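PDB 2P73: putative glycosyltransferase (Mannosyltransferase) involved in glycosylating the PBCV-1 major capsid protein from Paramecium bursaria Chlorella virus 1, which is probably a metal-dependent glycosyltransferase, its amino-terminal GT-A domain binding UDP, UDP-glucose and manganese, and is thought to take part in glycosylating the viral major capsid protein. Local coordinates for residues A[9-14]-A[61-66]; A[39-44]-A[68-73]; A[108-113]-A[170-175]. All coordinates share one frame; numbering follows the deposited sequence.

Interaction 1 (A[9-14]-A[61-66]); sequences TILSGH and WIIQQA. With UDP (uridine-5'-diphosphate), chain C.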
loop_
_atom_site.group_PDB
_atom_site.type_symbol
_atom_site.label_atom_id
_atom_site.label_comp_id
_atom_site.label_asym_id
_atom_site.label_seq_id
_atom_site.Cartn_x
_atom_site.Cartn_y
_atom_site.Cartn_z
ATOM N N THR A 9 2.552 7.245 -8.890
ATOM C CA THR A 9 3.803 6.826 -8.302
ATOM C C THR A 9 3.516 5.724 -7.307
ATOM O O THR A 9 2.791 5.923 -6.326
ATOM C CB THR A 9 4.518 7.997 -7.603
ATOM O OG1 THR A 9 4.789 8.999 -8.574
ATOM C CG2 THR A 9 5.821 7.571 -7.002
ATOM N N ILE A 10 4.067 4.556 -7.591
ATOM C CA ILE A 10 3.948 3.426 -6.731
ATOM C C ILE A 10 5.158 3.472 -5.813
ATOM O O ILE A 10 6.273 3.678 -6.268
ATOM C CB ILE A 10 3.912 2.101 -7.544
ATOM C CG1 ILE A 10 2.719 2.108 -8.521
ATOM C CG2 ILE A 10 3.864 0.910 -6.610
ATOM C CD1 ILE A 10 2.474 0.789 -9.279
ATOM N N LEU A 11 4.928 3.316 -4.515
ATOM C CA LEU A 11 6.012 3.357 -3.552
ATOM C C LEU A 11 5.920 2.161 -2.593
ATOM O O LEU A 11 4.841 1.622 -2.327
ATOM C CB LEU A 11 6.054 4.716 -2.803
ATOM C CG LEU A 11 4.773 5.079 -2.030
ATOM C CD1 LEU A 11 5.064 5.765 -0.698
ATOM C CD2 LEU A 11 3.799 5.896 -2.862
ATOM N N SER A 12 7.080 1.726 -2.121
ATOM C CA SER A 12 7.169 0.620 -1.190
ATOM C C SER A 12 8.479 0.754 -0.416
ATOM O O SER A 12 9.187 1.754 -0.548
ATOM C CB SER A 12 7.085 -0.706 -1.943
ATOM O OG SER A 12 6.949 -1.805 -1.057
ATOM N N GLY A 13 8.795 -0.245 0.390
ATOM C CA GLY A 13 10.002 -0.220 1.189
ATOM C C GLY A 13 9.918 -1.293 2.245
ATOM O O GLY A 13 8.823 -1.663 2.676
ATOM N N HIS A 14 11.072 -1.799 2.658
ATOM C CA HIS A 14 11.119 -2.864 3.646
ATOM C C HIS A 14 12.428 -2.855 4.404
ATOM O O HIS A 14 13.507 -2.831 3.799
ATOM C CB HIS A 14 10.915 -4.230 2.982
ATOM C CG HIS A 14 10.797 -5.361 3.953
ATOM N ND1 HIS A 14 9.601 -5.719 4.542
ATOM C CD2 HIS A 14 11.728 -6.221 4.438
ATOM C CE1 HIS A 14 9.798 -6.751 5.344
ATOM N NE2 HIS A 14 11.080 -7.074 5.299
ATOM N N TRP A 61 6.018 8.263 5.895
ATOM C CA TRP A 61 7.262 8.985 5.724
ATOM C C TRP A 61 7.869 8.772 4.322
ATOM O O TRP A 61 8.438 9.697 3.740
ATOM C CB TRP A 61 8.250 8.543 6.802
ATOM C CG TRP A 61 9.536 9.284 6.756
ATOM C CD1 TRP A 61 9.818 10.497 7.349
ATOM C CD2 TRP A 61 10.731 8.873 6.091
ATOM N NE1 TRP A 61 11.117 10.865 7.079
ATOM C CE2 TRP A 61 11.703 9.886 6.314
ATOM C CE3 TRP A 61 11.080 7.749 5.328
ATOM C CZ2 TRP A 61 13.002 9.807 5.793
ATOM C CZ3 TRP A 61 12.384 7.668 4.809
ATOM C CH2 TRP A 61 13.326 8.694 5.046
ATOM N N ILE A 62 7.759 7.551 3.803
ATOM C CA ILE A 62 8.283 7.197 2.483
ATOM C C ILE A 62 7.504 7.931 1.393
ATOM O O ILE A 62 8.068 8.306 0.373
ATOM C CB ILE A 62 8.258 5.641 2.253
ATOM C CG1 ILE A 62 9.186 4.922 3.255
ATOM C CG2 ILE A 62 8.629 5.267 0.801
ATOM C CD1 ILE A 62 8.839 3.425 3.495
ATOM N N ILE A 63 6.211 8.162 1.612
ATOM C CA ILE A 63 5.404 8.890 0.635
ATOM C C ILE A 63 5.940 10.308 0.424
ATOM O O ILE A 63 5.729 10.908 -0.631
ATOM C CB ILE A 63 3.883 8.888 0.984
ATOM C CG1 ILE A 63 3.065 9.381 -0.214
ATOM C CG2 ILE A 63 3.597 9.729 2.213
ATOM C CD1 ILE A 63 1.594 9.465 0.027
ATOM N N GLN A 64 6.647 10.829 1.421
ATOM C CA GLN A 64 7.191 12.172 1.343
ATOM C C GLN A 64 8.496 12.188 0.595
ATOM O O GLN A 64 8.810 13.171 -0.048
ATOM C CB GLN A 64 7.380 12.740 2.734
ATOM C CG GLN A 64 6.479 12.064 3.684
ATOM C CD GLN A 64 5.740 13.016 4.516
ATOM O OE1 GLN A 64 4.553 13.290 4.253
ATOM N NE2 GLN A 64 6.417 13.559 5.547
ATOM N N GLN A 65 9.252 11.099 0.707
ATOM C CA GLN A 65 10.416 10.859 -0.119
ATOM C C GLN A 65 9.972 10.709 -1.581
ATOM O O GLN A 65 10.571 11.301 -2.477
ATOM C CB GLN A 65 11.111 9.573 0.326
ATOM C CG GLN A 65 11.697 9.603 1.713
ATOM C CD GLN A 65 13.115 10.133 1.702
ATOM O OE1 GLN A 65 13.336 11.332 1.518
ATOM N NE2 GLN A 65 14.092 9.236 1.879
ATOM N N ALA A 66 8.923 9.915 -1.806
ATOM C CA ALA A 66 8.343 9.731 -3.136
ATOM C C ALA A 66 7.853 11.047 -3.709
ATOM O O ALA A 66 7.968 11.279 -4.910
ATOM C CB ALA A 66 7.198 8.729 -3.104
HETATM N N1 UDP C . 7.559 -3.651 7.712
HETATM C C2 UDP C . 8.948 -3.707 7.658
HETATM N N3 UDP C . 9.624 -4.705 8.298
HETATM C C4 UDP C . 8.935 -5.680 8.978
HETATM C C5 UDP C . 7.532 -5.630 9.026
HETATM C C6 UDP C . 6.900 -4.452 8.615
HETATM O O2 UDP C . 9.619 -2.868 7.084
HETATM O O4 UDP C . 9.590 -6.568 9.529
HETATM C "C1'" UDP C . 6.864 -2.555 7.009
HETATM C "C2'" UDP C . 6.937 -2.870 5.526
HETATM O "O2'" UDP C . 7.239 -1.676 4.839
HETATM C "C3'" UDP C . 5.559 -3.411 5.192
HETATM C "C4'" UDP C . 4.652 -2.823 6.275
HETATM O "O4'" UDP C . 5.491 -2.453 7.359
HETATM O "O3'" UDP C . 5.190 -3.030 3.885
HETATM C "C5'" UDP C . 3.591 -3.780 6.790
HETATM O "O5'" UDP C . 4.211 -4.978 7.197
HETATM P PA UDP C . 3.477 -6.376 6.950
HETATM O O1A UDP C . 3.089 -6.510 5.524
HETATM O O2A UDP C . 4.253 -7.535 7.403
HETATM O O3A UDP C . 2.084 -6.248 7.773
HETATM P PB UDP C . 0.812 -7.208 7.542
HETATM O O1B UDP C . 0.148 -7.020 6.221
HETATM O O2B UDP C . 1.241 -8.626 7.582
HETATM O O3B UDP C . -0.212 -6.910 8.592
#

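Interaction 2 (A[39-44]-A[68-73]); sequences NFYYEE and EKFPST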
loop_
_atom_site.group_PDB
_atom_site.type_symbol
_atom_site.label_atom_id
_atom_site.label_comp_id
_atom_site.label_asym_id
_atom_site.label_seq_id
_atom_site.Cartn_x
_atom_site.Cartn_y
_atom_site.Cartn_z
ATOM N N ASN A 39 5.804 5.836 -12.147
ATOM C CA ASN A 39 7.008 6.024 -11.359
ATOM C C ASN A 39 7.043 5.007 -10.239
ATOM O O ASN A 39 6.000 4.615 -9.698
ATOM C CB ASN A 39 7.104 7.448 -10.792
ATOM C CG ASN A 39 6.912 8.519 -11.848
ATOM O OD1 ASN A 39 6.082 9.410 -11.684
ATOM N ND2 ASN A 39 7.675 8.439 -12.937
ATOM N N PHE A 40 8.246 4.578 -9.887
ATOM C CA PHE A 40 8.411 3.616 -8.827
ATOM C C PHE A 40 9.363 4.176 -7.791
ATOM O O PHE A 40 10.521 4.477 -8.108
ATOM C CB PHE A 40 8.952 2.296 -9.375
ATOM C CG PHE A 40 9.160 1.243 -8.312
ATOM C CD1 PHE A 40 8.165 0.974 -7.369
ATOM C CD2 PHE A 40 10.343 0.522 -8.255
ATOM C CE1 PHE A 40 8.349 0.015 -6.379
ATOM C CE2 PHE A 40 10.531 -0.458 -7.282
ATOM C CZ PHE A 40 9.533 -0.709 -6.341
ATOM N N TYR A 41 8.878 4.343 -6.559
ATOM C CA TYR A 41 9.777 4.723 -5.475
ATOM C C TYR A 41 9.917 3.611 -4.442
ATOM O O TYR A 41 8.916 3.159 -3.872
ATOM C CB TYR A 41 9.364 6.038 -4.811
ATOM C CG TYR A 41 10.386 6.483 -3.806
ATOM C CD1 TYR A 41 11.490 7.231 -4.202
ATOM C CD2 TYR A 41 10.281 6.116 -2.473
ATOM C CE1 TYR A 41 12.444 7.619 -3.300
ATOM C CE2 TYR A 41 11.241 6.489 -1.562
ATOM C CZ TYR A 41 12.321 7.241 -1.979
ATOM O OH TYR A 41 13.274 7.620 -1.072
ATOM N N TYR A 42 11.161 3.180 -4.212
ATOM C CA TYR A 42 11.471 2.195 -3.185
ATOM C C TYR A 42 12.434 2.766 -2.158
ATOM O O TYR A 42 13.525 3.217 -2.500
ATOM C CB TYR A 42 12.073 0.935 -3.802
ATOM C CG TYR A 42 11.935 -0.282 -2.915
ATOM C CD1 TYR A 42 10.751 -1.000 -2.876
ATOM C CD2 TYR A 42 12.989 -0.702 -2.105
ATOM C CE1 TYR A 42 10.616 -2.119 -2.065
ATOM C CE2 TYR A 42 12.866 -1.821 -1.287
ATOM C CZ TYR A 42 11.680 -2.524 -1.278
ATOM O OH TYR A 42 11.556 -3.627 -0.470
ATOM N N GLU A 43 12.032 2.747 -0.897
ATOM C CA GLU A 43 12.845 3.351 0.149
ATOM C C GLU A 43 14.129 2.562 0.342
ATOM O O GLU A 43 14.094 1.364 0.613
ATOM C CB GLU A 43 12.083 3.440 1.477
ATOM N N GLU A 44 15.255 3.263 0.194
ATOM C CA GLU A 44 16.578 2.678 0.355
ATOM C C GLU A 44 17.217 3.036 1.709
ATOM O O GLU A 44 18.135 2.346 2.164
ATOM C CB GLU A 44 17.490 3.097 -0.808
ATOM N N GLU A 68 8.951 14.061 -3.102
ATOM C CA GLU A 68 10.052 14.954 -3.403
ATOM C C GLU A 68 10.784 14.464 -4.653
ATOM O O GLU A 68 11.227 15.263 -5.459
ATOM C CB GLU A 68 10.999 15.065 -2.197
ATOM N N LYS A 69 10.894 13.151 -4.824
ATOM C CA LYS A 69 11.448 12.616 -6.068
ATOM C C LYS A 69 10.528 12.815 -7.279
ATOM O O LYS A 69 10.998 13.099 -8.371
ATOM C CB LYS A 69 11.843 11.137 -5.938
ATOM C CG LYS A 69 12.847 10.756 -7.011
ATOM C CD LYS A 69 13.193 9.281 -7.045
ATOM C CE LYS A 69 14.303 9.069 -8.093
ATOM N NZ LYS A 69 14.819 7.669 -8.135
ATOM N N PHE A 70 9.222 12.672 -7.083
ATOM C CA PHE A 70 8.272 12.738 -8.188
ATOM C C PHE A 70 7.184 13.820 -8.013
ATOM O O PHE A 70 6.002 13.492 -7.911
ATOM C CB PHE A 70 7.635 11.355 -8.425
ATOM C CG PHE A 70 8.624 10.267 -8.774
ATOM C CD1 PHE A 70 9.275 10.258 -10.004
ATOM C CD2 PHE A 70 8.890 9.239 -7.872
ATOM C CE1 PHE A 70 10.186 9.232 -10.331
ATOM C CE2 PHE A 70 9.776 8.218 -8.178
ATOM C CZ PHE A 70 10.434 8.212 -9.409
ATOM N N PRO A 71 7.579 15.116 -8.017
ATOM C CA PRO A 71 6.657 16.222 -7.673
ATOM C C PRO A 71 5.401 16.341 -8.545
ATOM O O PRO A 71 4.402 16.914 -8.112
ATOM C CB PRO A 71 7.524 17.479 -7.826
ATOM C CG PRO A 71 8.691 17.055 -8.690
ATOM C CD PRO A 71 8.926 15.612 -8.359
ATOM N N SER A 72 5.441 15.792 -9.751
ATOM C CA SER A 72 4.311 15.911 -10.667
ATOM C C SER A 72 3.195 14.859 -10.476
ATOM O O SER A 72 2.184 14.897 -11.191
ATOM C CB SER A 72 4.828 15.938 -12.104
ATOM O OG SER A 72 5.640 17.097 -12.289
ATOM N N THR A 73 3.391 13.940 -9.517
ATOM C CA THR A 73 2.466 12.819 -9.242
ATOM C C THR A 73 1.085 13.307 -8.865
ATOM O O THR A 73 0.962 14.248 -8.079
ATOM C CB THR A 73 2.968 11.970 -8.064
ATOM O OG1 THR A 73 4.298 11.524 -8.330
ATOM C CG2 THR A 73 2.069 10.763 -7.827
#

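Interaction 3 (A[108-113]-A[170-175]); sequences HTFHEA and IVHDPY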
loop_
_atom_site.group_PDB
_atom_site.type_symbol
_atom_site.label_atom_id
_atom_site.label_comp_id
_atom_site.label_asym_id
_atom_site.label_seq_id
_atom_site.Cartn_x
_atom_site.Cartn_y
_atom_site.Cartn_z
ATOM N N HIS A 108 -8.308 6.260 -1.648
ATOM C CA HIS A 108 -9.034 5.054 -2.018
ATOM C C HIS A 108 -8.454 3.918 -1.212
ATOM O O HIS A 108 -7.239 3.678 -1.230
ATOM C CB HIS A 108 -8.963 4.739 -3.505
ATOM C CG HIS A 108 -9.709 5.707 -4.360
ATOM N ND1 HIS A 108 -9.113 6.822 -4.910
ATOM C CD2 HIS A 108 -11.003 5.736 -4.752
ATOM C CE1 HIS A 108 -10.007 7.489 -5.619
ATOM N NE2 HIS A 108 -11.162 6.854 -5.538
ATOM N N THR A 109 -9.338 3.237 -0.492
ATOM C CA THR A 109 -8.930 2.194 0.438
ATOM C C THR A 109 -9.753 0.932 0.206
ATOM O O THR A 109 -10.624 0.935 -0.665
ATOM C CB THR A 109 -9.006 2.689 1.908
ATOM O OG1 THR A 109 -8.453 1.693 2.763
ATOM C CG2 THR A 109 -10.421 2.954 2.350
ATOM N N PHE A 110 -9.479 -0.120 0.971
ATOM C CA PHE A 110 -10.086 -1.423 0.726
ATOM C C PHE A 110 -10.419 -2.130 2.036
ATOM O O PHE A 110 -9.652 -2.073 2.996
ATOM C CB PHE A 110 -9.159 -2.295 -0.122
ATOM C CG PHE A 110 -8.756 -1.665 -1.424
ATOM C CD1 PHE A 110 -9.555 -1.794 -2.548
ATOM C CD2 PHE A 110 -7.580 -0.942 -1.525
ATOM C CE1 PHE A 110 -9.188 -1.216 -3.747
ATOM C CE2 PHE A 110 -7.207 -0.360 -2.722
ATOM C CZ PHE A 110 -8.012 -0.498 -3.834
ATOM N N HIS A 111 -11.569 -2.797 2.066
ATOM C CA HIS A 111 -11.969 -3.581 3.228
ATOM C C HIS A 111 -11.495 -5.026 3.108
ATOM O O HIS A 111 -10.976 -5.435 2.069
ATOM C CB HIS A 111 -13.488 -3.540 3.405
ATOM C CG HIS A 111 -14.235 -4.379 2.416
ATOM N ND1 HIS A 111 -14.151 -5.754 2.393
ATOM C CD2 HIS A 111 -15.080 -4.037 1.415
ATOM C CE1 HIS A 111 -14.912 -6.224 1.420
ATOM N NE2 HIS A 111 -15.487 -5.203 0.812
ATOM N N GLU A 112 -11.677 -5.794 4.176
ATOM C CA GLU A 112 -11.198 -7.171 4.222
ATOM C C GLU A 112 -12.198 -8.079 4.929
ATOM O O GLU A 112 -11.822 -9.100 5.506
ATOM C CB GLU A 112 -9.838 -7.242 4.918
ATOM C CG GLU A 112 -9.768 -6.469 6.224
ATOM C CD GLU A 112 -8.543 -6.821 7.045
ATOM O OE1 GLU A 112 -7.482 -7.094 6.446
ATOM O OE2 GLU A 112 -8.641 -6.823 8.291
ATOM N N ALA A 113 -13.471 -7.702 4.879
ATOM C CA ALA A 113 -14.546 -8.570 5.345
ATOM C C ALA A 113 -14.813 -9.698 4.354
ATOM O O ALA A 113 -14.417 -9.622 3.191
ATOM C CB ALA A 113 -15.812 -7.763 5.588
ATOM N N ILE A 170 -13.028 6.620 -0.134
ATOM C CA ILE A 170 -13.872 5.527 -0.588
ATOM C C ILE A 170 -13.272 4.222 -0.115
ATOM O O ILE A 170 -12.056 4.023 -0.214
ATOM C CB ILE A 170 -14.029 5.497 -2.145
ATOM C CG1 ILE A 170 -14.640 6.802 -2.663
ATOM C CG2 ILE A 170 -14.893 4.305 -2.580
ATOM C CD1 ILE A 170 -14.785 6.868 -4.200
ATOM N N VAL A 171 -14.125 3.350 0.409
ATOM C CA VAL A 171 -13.727 1.996 0.775
ATOM C C VAL A 171 -14.257 1.049 -0.305
ATOM O O VAL A 171 -15.468 0.927 -0.471
ATOM C CB VAL A 171 -14.249 1.593 2.187
ATOM C CG1 VAL A 171 -13.722 0.236 2.581
ATOM C CG2 VAL A 171 -13.838 2.636 3.248
ATOM N N HIS A 172 -13.349 0.409 -1.051
ATOM C CA HIS A 172 -13.735 -0.532 -2.106
ATOM C C HIS A 172 -13.626 -1.994 -1.666
ATOM O O HIS A 172 -12.946 -2.311 -0.673
ATOM C CB HIS A 172 -12.853 -0.358 -3.340
ATOM C CG HIS A 172 -12.932 0.992 -3.979
ATOM N ND1 HIS A 172 -12.078 2.025 -3.648
ATOM C CD2 HIS A 172 -13.728 1.464 -4.966
ATOM C CE1 HIS A 172 -12.357 3.079 -4.390
ATOM N NE2 HIS A 172 -13.359 2.767 -5.195
ATOM N N ASP A 173 -14.290 -2.872 -2.421
ATOM C CA ASP A 173 -14.038 -4.316 -2.374
ATOM C C ASP A 173 -12.562 -4.582 -2.717
ATOM O O ASP A 173 -12.006 -3.931 -3.589
ATOM C CB ASP A 173 -14.924 -5.071 -3.379
ATOM C CG ASP A 173 -16.425 -4.956 -3.080
ATOM O OD1 ASP A 173 -16.832 -4.943 -1.889
ATOM O OD2 ASP A 173 -17.204 -4.890 -4.065
ATOM N N PRO A 174 -11.923 -5.529 -2.016
ATOM C CA PRO A 174 -10.498 -5.792 -2.193
ATOM C C PRO A 174 -10.122 -6.801 -3.295
ATOM O O PRO A 174 -8.914 -7.099 -3.486
ATOM C CB PRO A 174 -10.112 -6.366 -0.835
ATOM C CG PRO A 174 -11.323 -7.144 -0.445
ATOM C CD PRO A 174 -12.499 -6.360 -0.940
ATOM N N TYR A 175 -11.120 -7.309 -4.013
ATOM C CA TYR A 175 -10.954 -8.544 -4.818
ATOM C C TYR A 175 -9.861 -8.525 -5.884
ATOM O O TYR A 175 -9.194 -9.533 -6.105
ATOM C CB TYR A 175 -12.301 -9.035 -5.398
ATOM C CG TYR A 175 -13.384 -9.112 -4.339
ATOM C CD1 TYR A 175 -13.165 -9.807 -3.141
ATOM C CD2 TYR A 175 -14.609 -8.483 -4.518
ATOM C CE1 TYR A 175 -14.134 -9.872 -2.152
ATOM C CE2 TYR A 175 -15.611 -8.548 -3.520
ATOM C CZ TYR A 175 -15.356 -9.244 -2.347
ATOM O OH TYR A 175 -16.312 -9.303 -1.360
#

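Interaction 1 (A[9-14]-A[61-66])
Strand 9-13 and helix 61-66 run at 134° to one another, their axes 8.6 Å apart at closest approach, with the CA atoms of Leu11 and Ala66 facing each other. This is a helix laid on the first strand of the nucleotide-binding sheet of a GT-A fold, and the strand leads straight into the UDP site. Leu11 carries the packing. Its chi1 of 59°, together with an unusual chi2 of 142°, brings CD1 onto the helix backbone at Ile63. There Leu11 CD1 lies a tight 3.4 Å from Ile63 CA, and it also rests 3.9 Å from Ile62 CG2. Nearer the root of the leucine, CB meets Ala66 CB at 4.2 Å; the small alanine lets the helix come close to the strand, and Thr9 CG2 reaches the same methyl from two residues back. Ile63 CB packs 3.7 Å from Leu11 CD1, and the Ile63 side chain also touches Leu132 and Glu135 of helix 132-140. No hydrogen bond crosses the interface, as befits buried aliphatic groups. The polar ends find partners elsewhere: Thr9 OG1 bonds to Thr73, and Ser12 OG to the carbonyl of Leu79. Toward the ligand, Ile62 CG2 touches Ser12 O, and Ile62 CD1 comes within 4.5 Å of Gly13 CA; a side chain there would point at the helix and run into that methyl, so the bare CA suits the spot. Beyond it one face of the His14 ring lies against the uracil, and the ribose O2' donates a 2.7 Å hydrogen bond to Gly13 O.

Interaction 2 (A[39-44]-A[68-73])
Asn39, at the start of strand 39-43, lies flat against the ring of Phe70, the first residue to leave helical geometry at the end of helix 59-69. Followed outward, every heavy atom of the asparagine side chain meets this ring. Asn39 CB stands over the middle of the face, 3.5 Å from the centroid of the Phe70 ring and 6° off the normal, a clear CH-pi contact. Asn39 CG then moves toward the rim and lies 3.5 Å from Phe70 CD1. At the tip the amide divides: OD1 stays by CD1 on the side of the ring's root, whereas Asn39 ND2 lies 3.7 Å from Phe70 CE1. Amide and ring planes are only 5° apart, so the two flat groups stack, and the side chains overlap while running opposite ways. The torsion behind this places Asn39 CG beside the backbone N, anti to the carbonyl carbon (chi1 -51°). Asparagine suits a partly exposed position like this, since its flat amide can cover a ring and still offer polar atoms; OD1 makes a weak hydrogen bond with Thr9 OG1. On the opposite face of Phe70 lies the CG of its own neighbour Lys69, leaving the phenyl between an amide and an aliphatic chain. The rim is used too, Phe70 CE2 meeting Tyr41 CB at 4.0 Å. Lys69, extended past CG, brings its CD to the edge of the Tyr41 ring in plane, 3.9 Å from Tyr41 CD1. Behind Phe70 the chain turns back: Phe70 O accepts from both Thr73 N and Thr73 OG1, the latter at 2.6 Å on an in-plane lone pair. The contact ties the end of helix 59-69, where a type I turn from Phe70 to Thr73 begins, to an outermost strand of the Rossmann-like GT-A sheet.

Interaction 3 (A[108-113]-A[170-175])
His108, Thr109 and Phe110 pair in parallel with Ile170, Val171 and His172, and the buried backbone ladder is the firm part of the contact. Thr109 N donates to Ile170 O at 2.8 Å, His172 N returns a nearly straight bond (177°) to Thr109 O, and His111 N closes the series on His172 O. The imidazole ND1 of His172 adds a weak bond to Thr109 O. On one face His108, Phe110 and His172 form an aromatic cluster; the phenyl lies obliquely to the His172 ring, and Phe110 CD1 meets His172 CB at 3.7 Å. Phe110 CB also touches Pro174 CB, and that proline, with no N-H to satisfy, fits where the ladder ends.

The side of Ile170, Val171 and the exposed Asp173 is more open. Here the beta-branched Thr109 and Val171 run side by side on the other face, with Thr109 CG2 3.5 Å from Val171 CG2. Past the strand ends His111 closes the contact. Its CG takes the position between the backbone N and carbonyl carbon (chi1 74°), with the ring beside Asp173. His111 NE2 donates in the ring plane to the anti lone pair of Asp173 OD1 at 3.0 Å, with ring and carboxylate planes 84° apart. Pro174 CD makes a CH-pi contact over one face of the His111 ring, 3.7 Å from its centroid, and His111 ND1 accepts from Ala113 N.

Strand 169-172 is outermost in the main sheet, while strand 107-110 separates it from antiparallel strand 124-128, whose Val124 and Phe126 pack against Phe110.

In the fold
Interactions 1 and 2 are neighbours, their centres 7 Å apart, and share helix 59-69 and the adjoining strands 8-13 and 39-43. They are joined by a hydrogen bond between Thr9 and Thr73 and by strand pairing of Ile10 with Tyr41. Interaction 1 is wholly buried and aliphatic, and leads to UDP; interaction 2 is at the surface, where flat polar and aromatic groups replace branched methyls. Interaction 3 lies about 21 Å from interaction 1, centre to centre, across the chain's centre and at the other border of the sheet from strand 39-43. Partly buried, it alone has hydrogen bonds between its segments, because there strand meets strand.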